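Local atomic coordinates of lysozyme, putative (Bacillus anthracis, PDB entry 2WAG), a protein that probably hydrolyses the glycan strands of bacterial cell-wall peptidoglycan as a family GH25 lysozyme with retention of anomeric configuration. Residues A99-I104 / K140-A145; Q160-I165 / K179-Q184; D20-Q25 / F51-F56. All coordinates share one frame; numbering follows the deposited sequence. Where two conformers were deposited one is given.

Contact 1 (A99-I104 / K140-A145); sequences ALPPVI and KVILYA
Backbone hydrogen bonds tie Pro102 and Ile104 to Ile142 and Tyr144 in parallel register. Ile142 N donates to Pro102 O at 3.0 Å, Ile142 O accepts from Ile104 N at 2.9 Å, and Ile104 O accepts from Tyr144 N. Two CA-H...O contacts lie between them; in the shorter, Val103 CA stands 3.2 Å from Ile142 O, which therefore meets two donors from the same strand. The paired strands, 103-106 and 142-145, belong to one beta-alpha-beta unit of the TIM-barrel-type fold, linked through helix 119-137.

Apolar contacts fall on both faces of the sheet. On that of Val103 and Ile142, the valine has CG1 anti to its backbone N (chi1 173°), which spreads its methyls over two residues: CG2 rests 3.8 Å from Ile142 CB, while CG1 reaches Tyr144 CB. Phe42 and Trp164 pack on this same pair. On the other face, Ile104 CD1 touches Val141 CG1 at 4.0 Å and Ile104 CB meets Leu143 CD2; Leu126 and Met129 of helix 119-137 pack against Ile104. Ahead of the paired residues, the Pro102 ring crosses Val141 at about a right angle, CG to CG2 at 4.1 Å.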
loop_
_atom_site.group_PDB
_atom_site.type_symbol
_atom_site.label_atom_id
_atom_site.label_comp_id
_atom_site.label_asym_id
_atom_site.label_seq_id
_atom_site.Cartn_x
_atom_site.Cartn_y
_atom_site.Cartn_z
ATOM N N ALA A 99 10.209 6.938 -26.373
ATOM C CA ALA A 99 9.706 6.862 -25.026
ATOM C C ALA A 99 8.216 6.638 -24.989
ATOM O O ALA A 99 7.506 6.951 -25.897
ATOM C CB ALA A 99 10.018 8.137 -24.281
ATOM N N LEU A 100 7.752 6.113 -23.865
ATOM C CA LEU A 100 6.315 6.114 -23.611
ATOM C C LEU A 100 5.808 7.537 -23.334
ATOM O O LEU A 100 6.578 8.413 -22.968
ATOM C CB LEU A 100 5.998 5.190 -22.427
ATOM C CG LEU A 100 6.283 3.718 -22.723
ATOM C CD1 LEU A 100 6.221 2.911 -21.433
ATOM C CD2 LEU A 100 5.269 3.197 -23.718
ATOM N N PRO A 101 4.502 7.769 -23.500
ATOM C CA PRO A 101 3.947 9.091 -23.202
ATOM C C PRO A 101 4.135 9.459 -21.733
ATOM O O PRO A 101 4.258 8.570 -20.864
ATOM C CB PRO A 101 2.465 8.940 -23.532
ATOM C CG PRO A 101 2.410 7.756 -24.511
ATOM C CD PRO A 101 3.482 6.835 -24.000
ATOM N N PRO A 102 4.116 10.761 -21.440
ATOM C CA PRO A 102 4.206 11.194 -20.045
ATOM C C PRO A 102 2.973 10.806 -19.249
ATOM O O PRO A 102 1.866 10.718 -19.799
ATOM C CB PRO A 102 4.288 12.721 -20.142
ATOM C CG PRO A 102 3.871 13.078 -21.494
ATOM C CD PRO A 102 3.912 11.881 -22.382
ATOM N N VAL A 103 3.186 10.563 -17.965
ATOM C CA VAL A 103 2.113 10.266 -17.040
ATOM C C VAL A 103 1.995 11.335 -15.947
ATOM O O VAL A 103 2.978 11.751 -15.423
ATOM C CB VAL A 103 2.360 8.930 -16.353
ATOM C CG1 VAL A 103 1.365 8.649 -15.248
ATOM C CG2 VAL A 103 2.456 7.792 -17.364
ATOM N N ILE A 104 0.747 11.729 -15.654
ATOM C CA ILE A 104 0.490 12.525 -14.461
ATOM C C ILE A 104 -0.290 11.645 -13.486
ATOM O O ILE A 104 -1.345 11.110 -13.837
ATOM C CB ILE A 104 -0.291 13.815 -14.754
ATOM C CG1 ILE A 104 0.378 14.638 -15.864
ATOM C CG2 ILE A 104 -0.387 14.626 -13.472
ATOM C CD1 ILE A 104 -0.514 15.742 -16.412
ATOM N N LYS A 140 -0.031 11.801 -26.521
ATOM C CA LYS A 140 -1.207 11.862 -25.655
ATOM C C LYS A 140 -0.815 11.506 -24.225
ATOM O O LYS A 140 -0.137 10.505 -23.972
ATOM C CB LYS A 140 -2.286 10.899 -26.140
ATOM C CG LYS A 140 -3.395 10.690 -25.112
ATOM C CD LYS A 140 -4.357 9.591 -25.528
ATOM C CE LYS A 140 -5.080 9.929 -26.819
ATOM N NZ LYS A 140 -5.967 8.808 -27.235
ATOM N N VAL A 141 -1.225 12.343 -23.285
ATOM C CA VAL A 141 -0.852 12.174 -21.883
ATOM C C VAL A 141 -1.686 11.081 -21.215
ATOM O O VAL A 141 -2.888 10.887 -21.517
ATOM C CB VAL A 141 -0.976 13.522 -21.164
ATOM C CG1 VAL A 141 -0.753 13.382 -19.655
ATOM C CG2 VAL A 141 -0.001 14.509 -21.803
ATOM N N ILE A 142 -1.019 10.328 -20.337
ATOM C CA ILE A 142 -1.676 9.317 -19.514
ATOM C C ILE A 142 -1.945 9.879 -18.121
ATOM O O ILE A 142 -1.053 10.484 -17.528
ATOM C CB ILE A 142 -0.744 8.084 -19.375
ATOM C CG1 ILE A 142 -0.461 7.431 -20.740
ATOM C CG2 ILE A 142 -1.363 7.062 -18.429
ATOM C CD1 ILE A 142 0.808 6.617 -20.726
ATOM N N LEU A 143 -3.160 9.669 -17.610
ATOM C CA LEU A 143 -3.466 10.000 -16.221
ATOM C C LEU A 143 -3.553 8.716 -15.410
ATOM O O LEU A 143 -4.362 7.839 -15.747
ATOM C CB LEU A 143 -4.796 10.746 -16.106
ATOM C CG LEU A 143 -4.877 12.061 -16.888
ATOM C CD1 LEU A 143 -6.265 12.662 -16.769
ATOM C CD2 LEU A 143 -3.805 13.069 -16.413
ATOM N N TYR A 144 -2.717 8.610 -14.372
ATOM C CA TYR A 144 -2.851 7.534 -13.393
ATOM C C TYR A 144 -3.702 8.051 -12.259
ATOM O O TYR A 144 -3.512 9.189 -11.806
ATOM C CB TYR A 144 -1.482 7.153 -12.845
ATOM C CG TYR A 144 -1.555 6.244 -11.629
ATOM C CD1 TYR A 144 -1.540 4.851 -11.754
ATOM C CD2 TYR A 144 -1.637 6.795 -10.342
ATOM C CE1 TYR A 144 -1.596 4.033 -10.621
ATOM C CE2 TYR A 144 -1.716 5.990 -9.210
ATOM C CZ TYR A 144 -1.673 4.613 -9.351
ATOM O OH TYR A 144 -1.698 3.831 -8.216
ATOM N N ALA A 145 -4.579 7.226 -11.784
ATOM C CA ALA A 145 -5.397 7.567 -10.617
ATOM C C ALA A 145 -5.771 6.355 -9.799
ATOM O O ALA A 145 -5.870 5.306 -10.331
ATOM C CB ALA A 145 -6.676 8.290 -11.047
#

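Contact 2 (Q160-I165 / K179-Q184)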
loop_
_atom_site.group_PDB
_atom_site.type_symbol
_atom_site.label_atom_id
_atom_site.label_comp_id
_atom_site.label_asym_id
_atom_site.label_seq_id
_atom_site.Cartn_x
_atom_site.Cartn_y
_atom_site.Cartn_z
ATOM N N GLN A 160 -9.230 13.554 -23.616
ATOM C CA GLN A 160 -7.993 13.710 -24.374
ATOM C C GLN A 160 -6.836 12.901 -23.801
ATOM O O GLN A 160 -5.741 12.936 -24.350
ATOM C CB GLN A 160 -7.574 15.194 -24.507
ATOM C CG GLN A 160 -7.086 15.918 -23.251
ATOM C CD GLN A 160 -8.185 16.419 -22.304
ATOM O OE1 GLN A 160 -9.302 15.901 -22.273
ATOM N NE2 GLN A 160 -7.860 17.451 -21.513
ATOM N N CYS A 161 -7.056 12.178 -22.710
ATOM C CA CYS A 161 -5.984 11.384 -22.072
ATOM C C CYS A 161 -6.295 9.905 -22.099
ATOM O O CYS A 161 -7.365 9.563 -22.260
ATOM C CB CYS A 161 -5.787 11.782 -20.594
ATOM S SG CYS A 161 -5.281 13.575 -20.414
ATOM N N ASP A 162 -5.295 9.084 -21.901
ATOM C CA ASP A 162 -5.541 7.661 -21.599
ATOM C C ASP A 162 -5.480 7.455 -20.082
ATOM O O ASP A 162 -4.819 8.226 -19.376
ATOM C CB ASP A 162 -4.454 6.790 -22.246
ATOM C CG ASP A 162 -4.689 6.562 -23.740
ATOM O OD1 ASP A 162 -5.816 6.809 -24.207
ATOM O OD2 ASP A 162 -3.758 6.088 -24.407
ATOM N N ILE A 163 -6.185 6.439 -19.598
ATOM C CA ILE A 163 -6.307 6.197 -18.159
ATOM C C ILE A 163 -5.499 4.987 -17.713
ATOM O O ILE A 163 -5.546 3.913 -18.329
ATOM C CB ILE A 163 -7.788 6.003 -17.736
ATOM C CG1 ILE A 163 -8.663 7.179 -18.218
ATOM C CG2 ILE A 163 -7.888 5.783 -16.212
ATOM C CD1 ILE A 163 -8.184 8.539 -17.721
ATOM N N TRP A 164 -4.748 5.201 -16.639
ATOM C CA TRP A 164 -4.022 4.139 -15.967
ATOM C C TRP A 164 -4.664 4.027 -14.579
ATOM O O TRP A 164 -4.562 4.956 -13.772
ATOM C CB TRP A 164 -2.537 4.508 -15.918
ATOM C CG TRP A 164 -1.615 3.590 -15.159
ATOM C CD1 TRP A 164 -1.893 2.374 -14.575
ATOM C CD2 TRP A 164 -0.242 3.863 -14.904
ATOM N NE1 TRP A 164 -0.747 1.883 -13.965
ATOM C CE2 TRP A 164 0.273 2.790 -14.139
ATOM C CE3 TRP A 164 0.596 4.950 -15.205
ATOM C CZ2 TRP A 164 1.600 2.766 -13.685
ATOM C CZ3 TRP A 164 1.896 4.932 -14.775
ATOM C CH2 TRP A 164 2.394 3.855 -14.003
ATOM N N ILE A 165 -5.378 2.932 -14.312
ATOM C CA ILE A 165 -6.166 2.810 -13.076
ATOM C C ILE A 165 -5.511 1.856 -12.080
ATOM O O ILE A 165 -5.032 0.775 -12.459
ATOM C CB ILE A 165 -7.622 2.349 -13.402
ATOM C CG1 ILE A 165 -8.517 2.391 -12.157
ATOM C CG2 ILE A 165 -7.655 0.964 -14.069
ATOM C CD1 ILE A 165 -8.769 3.796 -11.580
ATOM N N LYS A 179 -13.003 2.793 -20.987
ATOM C CA LYS A 179 -11.973 1.768 -21.118
ATOM C C LYS A 179 -10.635 2.277 -20.581
ATOM O O LYS A 179 -10.253 3.423 -20.821
ATOM C CB LYS A 179 -11.814 1.342 -22.585
ATOM C CG LYS A 179 -13.068 0.669 -23.126
ATOM C CD LYS A 179 -12.834 0.020 -24.479
ATOM C CE LYS A 179 -14.155 -0.293 -25.165
ATOM N NZ LYS A 179 -14.930 0.962 -25.413
ATOM N N TRP A 180 -9.937 1.429 -19.831
ATOM C CA TRP A 180 -8.608 1.760 -19.320
ATOM C C TRP A 180 -7.527 1.340 -20.307
ATOM O O TRP A 180 -7.729 0.440 -21.154
ATOM C CB TRP A 180 -8.357 1.155 -17.928
ATOM C CG TRP A 180 -8.565 -0.334 -17.854
ATOM C CD1 TRP A 180 -9.716 -0.976 -17.534
ATOM C CD2 TRP A 180 -7.601 -1.359 -18.160
ATOM N NE1 TRP A 180 -9.528 -2.344 -17.595
ATOM C CE2 TRP A 180 -8.243 -2.604 -17.982
ATOM C CE3 TRP A 180 -6.258 -1.348 -18.554
ATOM C CZ2 TRP A 180 -7.584 -3.824 -18.187
ATOM C CZ3 TRP A 180 -5.602 -2.561 -18.755
ATOM C CH2 TRP A 180 -6.267 -3.781 -18.572
ATOM N N THR A 181 -6.363 1.978 -20.191
ATOM C CA THR A 181 -5.214 1.675 -21.046
ATOM C C THR A 181 -4.117 0.902 -20.283
ATOM O O THR A 181 -3.492 0.010 -20.842
ATOM C CB THR A 181 -4.637 2.970 -21.662
ATOM O OG1 THR A 181 -5.672 3.651 -22.385
ATOM C CG2 THR A 181 -3.446 2.672 -22.575
ATOM N N PHE A 182 -3.896 1.254 -19.015
ATOM C CA PHE A 182 -3.036 0.485 -18.119
ATOM C C PHE A 182 -3.786 0.201 -16.833
ATOM O O PHE A 182 -4.670 0.970 -16.418
ATOM C CB PHE A 182 -1.742 1.244 -17.777
ATOM C CG PHE A 182 -0.833 1.485 -18.961
ATOM C CD1 PHE A 182 0.197 0.590 -19.280
ATOM C CD2 PHE A 182 -0.978 2.638 -19.741
ATOM C CE1 PHE A 182 1.061 0.842 -20.347
ATOM C CE2 PHE A 182 -0.150 2.876 -20.830
ATOM C CZ PHE A 182 0.875 1.990 -21.137
ATOM N N TRP A 183 -3.404 -0.904 -16.193
ATOM C CA TRP A 183 -4.015 -1.337 -14.924
ATOM C C TRP A 183 -2.896 -1.718 -13.956
ATOM O O TRP A 183 -2.102 -2.608 -14.252
ATOM C CB TRP A 183 -4.920 -2.554 -15.209
ATOM C CG TRP A 183 -5.333 -3.385 -14.024
ATOM C CD1 TRP A 183 -5.488 -2.980 -12.725
ATOM C CD2 TRP A 183 -5.678 -4.779 -14.058
ATOM N NE1 TRP A 183 -5.864 -4.055 -11.936
ATOM C CE2 TRP A 183 -6.003 -5.162 -12.737
ATOM C CE3 TRP A 183 -5.765 -5.735 -15.086
ATOM C CZ2 TRP A 183 -6.393 -6.467 -12.412
ATOM C CZ3 TRP A 183 -6.159 -7.037 -14.759
ATOM C CH2 TRP A 183 -6.463 -7.381 -13.430
ATOM N N GLN A 184 -2.818 -1.013 -12.826
ATOM C CA GLN A 184 -1.888 -1.381 -11.746
ATOM C C GLN A 184 -2.580 -2.408 -10.874
ATOM O O GLN A 184 -3.593 -2.106 -10.211
ATOM C CB GLN A 184 -1.512 -0.158 -10.916
ATOM C CG GLN A 184 -0.467 -0.422 -9.859
ATOM C CD GLN A 184 -0.087 0.864 -9.230
ATOM O OE1 GLN A 184 -0.748 1.308 -8.313
ATOM N NE2 GLN A 184 0.914 1.521 -9.777
HETATM O O HOH W 1 -7.882 4.835 -21.319
#
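In the barrel sheet, strands 162-166 and 182-186 run parallel as neighbours, with Trp164 and Phe182 side by side on one face. The pairing starts with an irregularity: Ile163 O accepts from both Thr181 N, at 2.8 Å, and Phe182 N, at 3.2 Å. With Thr181 in a helical backbone conformation, this is consistent with a beta bulge. Beyond it the pairing is regular, Ile165 N bonding to Phe182 O and Gln184 N to Ile165 O.

The Trp164 indole has CG anti to its backbone N (chi1 175°) and takes Phe182 CB over one face, 3.7 Å from the centroid of the five-membered ring. The edge of the Phe182 ring is turned toward the indole face, the planes 54° apart. On the face of Ile165 and Trp183, Ile165 CG2 lies 3.9 Å from Trp180 CB. At the bulge a water accepts from Ile163 N (2.9 Å), donates to Lys179 O and bonds to Thr181 OG1 (2.7 Å); this hydroxyl also hydrogen-bonds to a glycerol, probably from the crystallisation liquor.

Asn204 OD1 takes the indole N-H of Trp164. Strand 142-145 flanks strand 162-166 in parallel, helix 119-137 receives Gln160 and Cys161 at Ile130, and strand 202-206 borders strand 182-186 antiparallel.

Contact 3 (D20-Q25 / F51-F56); sequences DVASYQ and FVDKYF
Asp53 holds the backbone of Ser23 through its carboxylate. Ser23 N donates to Asp53 OD1 at 2.8 Å, with 155° at the hydrogen, and uses the syn lone pair of that oxygen. Beside this bond, Lys54 CG lies 3.6 Å from Ser23 CB, and Tyr55 CD2 comes equally near Ser23 O. The aliphatic part of the lysine also covers the tyrosine, its CE 3.7 Å above one face of the Tyr55 ring and offset toward the rim.

Two waters reinforce the junction. One bridges Ser23 OG, 2.8 Å away, and Lys54 N, from which it accepts; the other donates to Asp53 OD1 and bonds to Tyr24 OH, giving that carboxylate oxygen a second donor.

Each partner is in turn fixed within its own segment. Asp53 OD2 accepts from Tyr55 N at 2.9 Å, met on its anti side and 32° out of the carboxylate plane, so one carboxylate bonds to both segments. In the other loop, Gln25 OE1 takes Ala22 N at 3.0 Å while Gln25 N bonds to Ala22 O, which shapes the short 3-10 turn that carries Ser23. Farther out, Arg188 of the second subunit makes a cation-pi contact with Tyr24.

The Asp53 arrangement is an Asx turn within a type I beta turn, leading to Tyr55 at the N-cap of helix 56-64; it fastens this helix start to the loop that follows barrel strand 17-21.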
loop_
_atom_site.group_PDB
_atom_site.type_symbol
_atom_site.label_atom_id
_atom_site.label_comp_id
_atom_site.label_asym_id
_atom_site.label_seq_id
_atom_site.Cartn_x
_atom_site.Cartn_y
_atom_site.Cartn_z
ATOM N N ASP A 20 6.231 0.203 -12.295
ATOM C CA ASP A 20 6.438 1.629 -12.041
ATOM C C ASP A 20 7.218 1.716 -10.749
ATOM O O ASP A 20 6.991 0.905 -9.853
ATOM C CB ASP A 20 5.135 2.454 -12.023
ATOM C CG ASP A 20 4.228 2.089 -10.904
ATOM O OD1 ASP A 20 3.369 1.246 -11.146
ATOM O OD2 ASP A 20 4.369 2.644 -9.805
ATOM N N VAL A 21 8.165 2.643 -10.694
ATOM C CA VAL A 21 9.058 2.755 -9.554
ATOM C C VAL A 21 9.341 4.202 -9.202
ATOM O O VAL A 21 9.214 5.104 -10.049
ATOM C CB VAL A 21 10.430 2.048 -9.807
ATOM C CG1 VAL A 21 10.235 0.574 -10.140
ATOM C CG2 VAL A 21 11.231 2.771 -10.885
ATOM N N ALA A 22 9.756 4.401 -7.954
ATOM C CA ALA A 22 10.273 5.670 -7.458
ATOM C C ALA A 22 11.503 5.344 -6.629
ATOM O O ALA A 22 11.932 4.173 -6.553
ATOM C CB ALA A 22 9.216 6.393 -6.622
ATOM N N SER A 23 12.083 6.356 -5.988
ATOM C CA SER A 23 13.306 6.104 -5.234
ATOM C C SER A 23 13.108 5.076 -4.122
ATOM O O SER A 23 14.062 4.405 -3.745
ATOM C CB SER A 23 13.857 7.406 -4.648
ATOM O OG SER A 23 12.932 7.967 -3.736
ATOM N N TYR A 24 11.876 4.945 -3.620
ATOM C CA TYR A 24 11.583 4.041 -2.485
ATOM C C TYR A 24 11.818 2.590 -2.846
ATOM O O TYR A 24 11.929 1.765 -1.953
ATOM C CB TYR A 24 10.157 4.310 -1.925
ATOM C CG TYR A 24 9.991 5.800 -1.833
ATOM C CD1 TYR A 24 10.848 6.561 -1.024
ATOM C CD2 TYR A 24 9.124 6.474 -2.670
ATOM C CE1 TYR A 24 10.788 7.934 -1.020
ATOM C CE2 TYR A 24 9.053 7.848 -2.658
ATOM C CZ TYR A 24 9.896 8.570 -1.848
ATOM O OH TYR A 24 9.833 9.944 -1.880
ATOM N N GLN A 25 11.864 2.270 -4.140
ATOM C CA GLN A 25 12.170 0.915 -4.585
ATOM C C GLN A 25 13.678 0.623 -4.559
ATOM O O GLN A 25 14.099 -0.490 -4.884
ATOM C CB GLN A 25 11.576 0.644 -5.980
ATOM C CG GLN A 25 10.102 0.276 -5.935
ATOM C CD GLN A 25 9.245 1.349 -5.293
ATOM O OE1 GLN A 25 9.236 2.511 -5.738
ATOM N NE2 GLN A 25 8.532 0.984 -4.211
ATOM N N PHE A 51 10.133 19.351 -6.697
ATOM C CA PHE A 51 10.775 18.142 -6.218
ATOM C C PHE A 51 11.228 17.223 -7.361
ATOM O O PHE A 51 10.512 17.058 -8.353
ATOM C CB PHE A 51 9.836 17.386 -5.261
ATOM C CG PHE A 51 10.408 16.123 -4.711
ATOM C CD1 PHE A 51 11.130 16.124 -3.516
ATOM C CD2 PHE A 51 10.233 14.916 -5.385
ATOM C CE1 PHE A 51 11.646 14.935 -2.996
ATOM C CE2 PHE A 51 10.749 13.731 -4.871
ATOM C CZ PHE A 51 11.461 13.741 -3.693
ATOM N N VAL A 52 12.408 16.625 -7.204
ATOM C CA VAL A 52 12.960 15.660 -8.155
ATOM C C VAL A 52 13.286 14.364 -7.414
ATOM O O VAL A 52 14.017 14.373 -6.413
ATOM C CB VAL A 52 14.250 16.180 -8.847
ATOM C CG1 VAL A 52 14.753 15.181 -9.883
ATOM C CG2 VAL A 52 13.989 17.542 -9.515
ATOM N N ASP A 53 12.739 13.250 -7.890
ATOM C CA ASP A 53 13.019 11.948 -7.287
ATOM C C ASP A 53 14.527 11.670 -7.353
ATOM O O ASP A 53 15.156 11.871 -8.399
ATOM C CB ASP A 53 12.190 10.869 -7.998
ATOM C CG ASP A 53 12.414 9.485 -7.417
ATOM O OD1 ASP A 53 11.522 9.022 -6.657
ATOM O OD2 ASP A 53 13.469 8.871 -7.706
ATOM N N LYS A 54 15.109 11.212 -6.249
ATOM C CA LYS A 54 16.560 11.120 -6.189
ATOM C C LYS A 54 17.149 10.062 -7.103
ATOM O O LYS A 54 18.335 10.120 -7.416
ATOM C CB LYS A 54 17.044 10.915 -4.755
ATOM C CG LYS A 54 16.757 9.569 -4.182
ATOM C CD LYS A 54 17.482 9.390 -2.841
ATOM C CE LYS A 54 17.176 8.041 -2.212
ATOM N NZ LYS A 54 17.939 7.856 -0.937
ATOM N N TYR A 55 16.334 9.107 -7.554
ATOM C CA TYR A 55 16.847 8.065 -8.432
ATOM C C TYR A 55 16.330 8.207 -9.861
ATOM O O TYR A 55 16.598 7.339 -10.691
ATOM C CB TYR A 55 16.535 6.656 -7.909
ATOM C CG TYR A 55 17.339 6.266 -6.682
ATOM C CD1 TYR A 55 18.539 6.911 -6.353
ATOM C CD2 TYR A 55 16.903 5.256 -5.855
ATOM C CE1 TYR A 55 19.263 6.566 -5.213
ATOM C CE2 TYR A 55 17.629 4.892 -4.727
ATOM C CZ TYR A 55 18.787 5.541 -4.410
ATOM O OH TYR A 55 19.463 5.131 -3.272
ATOM N N PHE A 56 15.640 9.309 -10.180
ATOM C CA PHE A 56 15.118 9.426 -11.545
ATOM C C PHE A 56 16.208 9.344 -12.621
ATOM O O PHE A 56 16.099 8.590 -13.583
ATOM C CB PHE A 56 14.317 10.710 -11.769
ATOM C CG PHE A 56 13.973 10.884 -13.221
ATOM C CD1 PHE A 56 13.085 9.999 -13.830
ATOM C CD2 PHE A 56 14.620 11.819 -14.011
ATOM C CE1 PHE A 56 12.794 10.079 -15.194
ATOM C CE2 PHE A 56 14.338 11.896 -15.385
ATOM C CZ PHE A 56 13.432 11.029 -15.969
HETATM O O HOH W 2 13.355 10.676 -3.984
HETATM O O HOH W 3 10.055 10.441 -4.797
#

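Contacts 1 and 2 are successive parts of one curled sheet: strands 142-145 and 162-166 are neighbours, and Leu143 O lies 2.8 Å from Trp164 N. Gln184 then connects all three regions. Its OE1 is 2.7 Å from Tyr144 OH of contact 1, and its NE2 is 2.8 Å from Asp20 OD1 in segment 20-25, although the centres of contacts 2 and 3 are about 22 Å apart. Contacts 1 and 3 do not touch, their nearest atoms being about 6 Å apart. The Tyr144-Gln184-Asp20 chain lies toward the C-terminal ends of the barrel strands, where TIM-barrel glycosidases carry their active sites. The magnesium ion is bound at Ile154 and Ala157, about 7 Å from the Leu143 side chain.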